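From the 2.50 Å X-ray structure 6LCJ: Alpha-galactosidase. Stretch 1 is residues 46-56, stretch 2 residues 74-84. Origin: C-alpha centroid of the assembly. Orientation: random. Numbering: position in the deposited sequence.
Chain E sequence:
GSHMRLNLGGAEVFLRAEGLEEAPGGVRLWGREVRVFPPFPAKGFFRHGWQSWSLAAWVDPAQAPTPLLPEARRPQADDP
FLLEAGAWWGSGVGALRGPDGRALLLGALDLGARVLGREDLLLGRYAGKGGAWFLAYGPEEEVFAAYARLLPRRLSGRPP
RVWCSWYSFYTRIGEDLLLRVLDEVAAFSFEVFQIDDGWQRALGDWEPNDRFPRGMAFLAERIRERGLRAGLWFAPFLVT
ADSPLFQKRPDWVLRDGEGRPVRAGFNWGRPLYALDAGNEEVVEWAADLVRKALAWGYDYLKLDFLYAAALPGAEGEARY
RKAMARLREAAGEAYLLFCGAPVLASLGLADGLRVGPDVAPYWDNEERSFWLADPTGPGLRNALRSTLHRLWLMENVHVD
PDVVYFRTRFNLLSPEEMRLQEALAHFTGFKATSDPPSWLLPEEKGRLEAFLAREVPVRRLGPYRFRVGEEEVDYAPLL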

# COMPACT_ATOMS: atom_id res chain seq x y z
N PHE E 46 3.80 -16.24 32.30
CA PHE E 46 5.06 -15.69 32.79
C PHE E 46 5.99 -15.45 31.60
O PHE E 46 6.48 -16.40 30.96
CB PHE E 46 5.71 -16.59 33.82
CG PHE E 46 7.04 -16.07 34.30
CD1 PHE E 46 7.10 -14.88 35.00
CD2 PHE E 46 8.22 -16.73 34.01
CE1 PHE E 46 8.32 -14.37 35.43
CE2 PHE E 46 9.43 -16.24 34.45
CZ PHE E 46 9.49 -15.06 35.16
N ARG E 47 6.26 -14.19 31.32
CA ARG E 47 7.04 -13.78 30.17
C ARG E 47 8.45 -13.50 30.66
O ARG E 47 8.71 -12.44 31.25
CB ARG E 47 6.38 -12.57 29.51
CG ARG E 47 6.91 -12.25 28.13
CD ARG E 47 8.07 -11.27 28.19
NE ARG E 47 8.55 -10.97 26.84
CZ ARG E 47 9.67 -10.31 26.58
NH1 ARG E 47 10.43 -9.87 27.57
NH2 ARG E 47 10.03 -10.09 25.32
N HIS E 48 9.36 -14.44 30.45
CA HIS E 48 10.76 -14.27 30.86
C HIS E 48 11.61 -13.73 29.70
O HIS E 48 11.87 -14.44 28.72
CB HIS E 48 11.35 -15.57 31.37
CG HIS E 48 12.70 -15.36 31.97
ND1 HIS E 48 13.85 -15.87 31.41
CD2 HIS E 48 13.09 -14.60 33.02
CE1 HIS E 48 14.89 -15.46 32.11
NE2 HIS E 48 14.46 -14.69 33.10
N GLY E 49 12.07 -12.49 29.84
CA GLY E 49 12.94 -11.90 28.83
C GLY E 49 14.32 -12.53 28.79
O GLY E 49 14.77 -13.24 29.70
N TRP E 50 15.03 -12.23 27.70
CA TRP E 50 16.27 -12.94 27.38
C TRP E 50 17.42 -12.55 28.29
O TRP E 50 18.17 -13.41 28.76
CB TRP E 50 16.65 -12.66 25.93
CG TRP E 50 17.83 -13.44 25.45
CD1 TRP E 50 18.12 -14.75 25.71
CD2 TRP E 50 18.88 -12.96 24.62
NE1 TRP E 50 19.28 -15.11 25.08
CE2 TRP E 50 19.77 -14.03 24.39
CE3 TRP E 50 19.15 -11.71 24.01
CZ2 TRP E 50 20.91 -13.90 23.60
CZ3 TRP E 50 20.28 -11.58 23.22
CH2 TRP E 50 21.15 -12.67 23.02
N GLN E 51 17.64 -11.25 28.49
CA GLN E 51 18.84 -10.77 29.15
C GLN E 51 18.48 -9.86 30.33
O GLN E 51 17.31 -9.63 30.65
CB GLN E 51 19.77 -10.06 28.13
CG GLN E 51 19.09 -9.01 27.27
CD GLN E 51 19.82 -7.67 27.30
OE1 GLN E 51 20.28 -7.23 28.35
NE2 GLN E 51 19.92 -7.02 26.13
N SER E 52 19.53 -9.37 31.00
CA SER E 52 19.40 -8.58 32.23
C SER E 52 18.33 -7.49 32.11
O SER E 52 17.43 -7.40 32.94
CB SER E 52 20.74 -7.95 32.57
OG SER E 52 21.66 -8.94 33.00
N TRP E 53 18.43 -6.65 31.07
CA TRP E 53 17.53 -5.51 30.91
C TRP E 53 16.15 -5.92 30.42
O TRP E 53 15.20 -5.13 30.54
CB TRP E 53 18.16 -4.48 29.95
CG TRP E 53 19.58 -4.12 30.35
CD1 TRP E 53 20.06 -4.00 31.62
CD2 TRP E 53 20.68 -3.86 29.47
NE1 TRP E 53 21.39 -3.68 31.59
CE2 TRP E 53 21.80 -3.59 30.29
CE3 TRP E 53 20.84 -3.82 28.08
CZ2 TRP E 53 23.07 -3.29 29.75
CZ3 TRP E 53 22.11 -3.53 27.55
CH2 TRP E 53 23.20 -3.26 28.39
N SER E 54 16.01 -7.14 29.90
CA SER E 54 14.74 -7.56 29.30
C SER E 54 13.62 -7.65 30.33
O SER E 54 13.85 -7.85 31.52
CB SER E 54 14.91 -8.91 28.60
OG SER E 54 15.77 -8.78 27.48
N LEU E 55 12.39 -7.48 29.85
CA LEU E 55 11.23 -7.57 30.72
C LEU E 55 11.00 -9.01 31.19
O LEU E 55 10.95 -9.94 30.37
CB LEU E 55 9.99 -7.06 30.01
CG LEU E 55 8.73 -7.25 30.87
CD1 LEU E 55 8.51 -6.08 31.80
CD2 LEU E 55 7.49 -7.53 30.02
N ALA E 56 10.86 -9.18 32.50
CA ALA E 56 10.33 -10.40 33.09
C ALA E 56 9.11 -10.02 33.91
O ALA E 56 9.22 -9.22 34.85
CB ALA E 56 11.38 -11.10 33.96
N ARG E 74 16.06 -2.57 19.56
CA ARG E 74 15.66 -3.94 19.86
C ARG E 74 16.81 -4.90 20.16
O ARG E 74 16.67 -5.71 21.08
CB ARG E 74 14.81 -4.49 18.72
CG ARG E 74 13.50 -3.79 18.63
CD ARG E 74 12.70 -4.24 17.47
NE ARG E 74 11.41 -3.57 17.52
CZ ARG E 74 10.46 -3.71 16.60
NH1 ARG E 74 10.66 -4.50 15.56
NH2 ARG E 74 9.32 -3.05 16.73
N PRO E 75 17.95 -4.87 19.45
CA PRO E 75 19.01 -5.85 19.79
C PRO E 75 19.56 -5.71 21.21
O PRO E 75 20.08 -6.69 21.75
CB PRO E 75 20.09 -5.57 18.73
CG PRO E 75 19.35 -4.93 17.58
CD PRO E 75 18.27 -4.10 18.24
N GLN E 76 19.44 -4.54 21.83
CA GLN E 76 19.91 -4.36 23.20
C GLN E 76 18.79 -4.42 24.23
O GLN E 76 19.05 -4.20 25.42
CB GLN E 76 20.68 -3.04 23.34
CG GLN E 76 19.82 -1.83 23.60
CD GLN E 76 20.36 -0.59 22.90
OE1 GLN E 76 20.90 -0.70 21.80
NE2 GLN E 76 20.21 0.58 23.52
N ALA E 77 17.56 -4.72 23.81
CA ALA E 77 16.40 -4.83 24.69
C ALA E 77 16.06 -6.27 25.03
O ALA E 77 15.71 -6.57 26.18
CB ALA E 77 15.18 -4.15 24.05
N ASP E 78 16.17 -7.19 24.08
CA ASP E 78 15.74 -8.56 24.30
C ASP E 78 16.29 -9.42 23.16
O ASP E 78 16.97 -8.93 22.25
CB ASP E 78 14.21 -8.63 24.38
CG ASP E 78 13.70 -9.73 25.31
OD1 ASP E 78 14.33 -10.80 25.41
OD2 ASP E 78 12.63 -9.51 25.94
N ASP E 79 16.02 -10.71 23.24
CA ASP E 79 16.15 -11.61 22.11
C ASP E 79 15.34 -11.05 20.94
O ASP E 79 14.11 -10.93 21.05
CB ASP E 79 15.64 -13.00 22.52
CG ASP E 79 15.80 -14.06 21.43
OD1 ASP E 79 15.84 -13.75 20.22
OD2 ASP E 79 15.86 -15.25 21.82
N PRO E 80 15.98 -10.68 19.82
CA PRO E 80 15.23 -10.06 18.71
C PRO E 80 14.03 -10.87 18.24
O PRO E 80 13.02 -10.28 17.86
CB PRO E 80 16.28 -9.91 17.61
CG PRO E 80 17.58 -9.82 18.35
CD PRO E 80 17.43 -10.76 19.53
N PHE E 81 14.11 -12.20 18.28
CA PHE E 81 12.95 -13.01 17.93
C PHE E 81 11.76 -12.68 18.83
O PHE E 81 10.64 -12.45 18.34
CB PHE E 81 13.29 -14.50 18.04
CG PHE E 81 12.13 -15.41 17.75
CD1 PHE E 81 11.25 -15.77 18.76
CD2 PHE E 81 11.93 -15.92 16.48
CE1 PHE E 81 10.16 -16.60 18.51
CE2 PHE E 81 10.86 -16.76 16.21
CZ PHE E 81 9.97 -17.09 17.23
N LEU E 82 11.97 -12.65 20.14
CA LEU E 82 10.90 -12.36 21.09
C LEU E 82 10.23 -11.02 20.82
O LEU E 82 9.09 -10.81 21.25
CB LEU E 82 11.46 -12.34 22.52
CG LEU E 82 11.44 -13.59 23.40
CD1 LEU E 82 11.89 -14.81 22.63
CD2 LEU E 82 12.35 -13.35 24.59
N LEU E 83 10.91 -10.10 20.15
CA LEU E 83 10.40 -8.75 19.94
C LEU E 83 9.78 -8.55 18.56
O LEU E 83 9.09 -7.55 18.35
CB LEU E 83 11.52 -7.73 20.15
CG LEU E 83 12.08 -7.60 21.57
CD1 LEU E 83 13.10 -6.49 21.63
CD2 LEU E 83 10.97 -7.39 22.59
N GLU E 84 10.03 -9.45 17.61
CA GLU E 84 9.41 -9.35 16.29
C GLU E 84 8.16 -10.21 16.16
O GLU E 84 7.50 -10.15 15.13
CB GLU E 84 10.41 -9.75 15.18
CG GLU E 84 11.79 -9.10 15.24
CD GLU E 84 11.82 -7.64 14.78
OE1 GLU E 84 11.04 -7.29 13.87
OE2 GLU E 84 12.62 -6.85 15.34
O HOH W 1 19.54 -7.98 23.92
O HOH W 2 12.14 -6.82 26.79

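A buried carboxylate is costly unless its charge is answered, and one that is fully answered can hold several backbone segments together. Asp78 of this alpha-galactosidase illustrates the principle. Its OD2 forms a salt bridge with Arg47, accepting hydrogen bonds from both NH1 (2.8 Å) and NH2 (2.7 Å) of the guanidinium and lying at the edge of that group, near its plane. Arg47 NH1 also donates to Leu55 O at 2.8 Å, so the same arginine, from within strand 46-48, also reaches Leu55 at the far end of the loop that follows. The other carboxylate oxygen, Asp78 OD1, reads backbone amides: it accepts from Trp50 N at 2.8 Å and, within its own stretch, from Asp79 N at 2.8 Å.

The loop's backbone lies close to this group. A type I turn from Gln51 to Ser54, closed by Ser54 N to Gln51 O at 2.9 Å, brings Ser54 to the closest backbone register, with its CA 5.2 Å from Asp78 CA. Ser54 OG then donates to Ala77 O at 2.6 Å. Water extends the network: one molecule accepts from Leu55 N (3.1 Å) and donates to Asp78 OD2 (2.9 Å), while another accepts from Gln51 NE2 and donates to Pro75 O and, weakly, to Asp78 O.

Around this polar centre the packing is mixed, with aliphatic and aromatic groups lying against polar ones. Leu82 CD2 covers one face of the Arg47 guanidinium, leaving its edge to Asp78. The CA-to-CB bond of Trp50 points toward the second stretch, and its CB lies 3.6 Å from Asp79 CB, while the edge of the Trp53 ring meets Gln76 O, 3.2 Å from CE3. Asp79 also caps the weakly bonded helix at 80-84, its OD1 accepting from Phe81 N at 3.0 Å. The contact buries 470 Å² between the stretches, both sides summed.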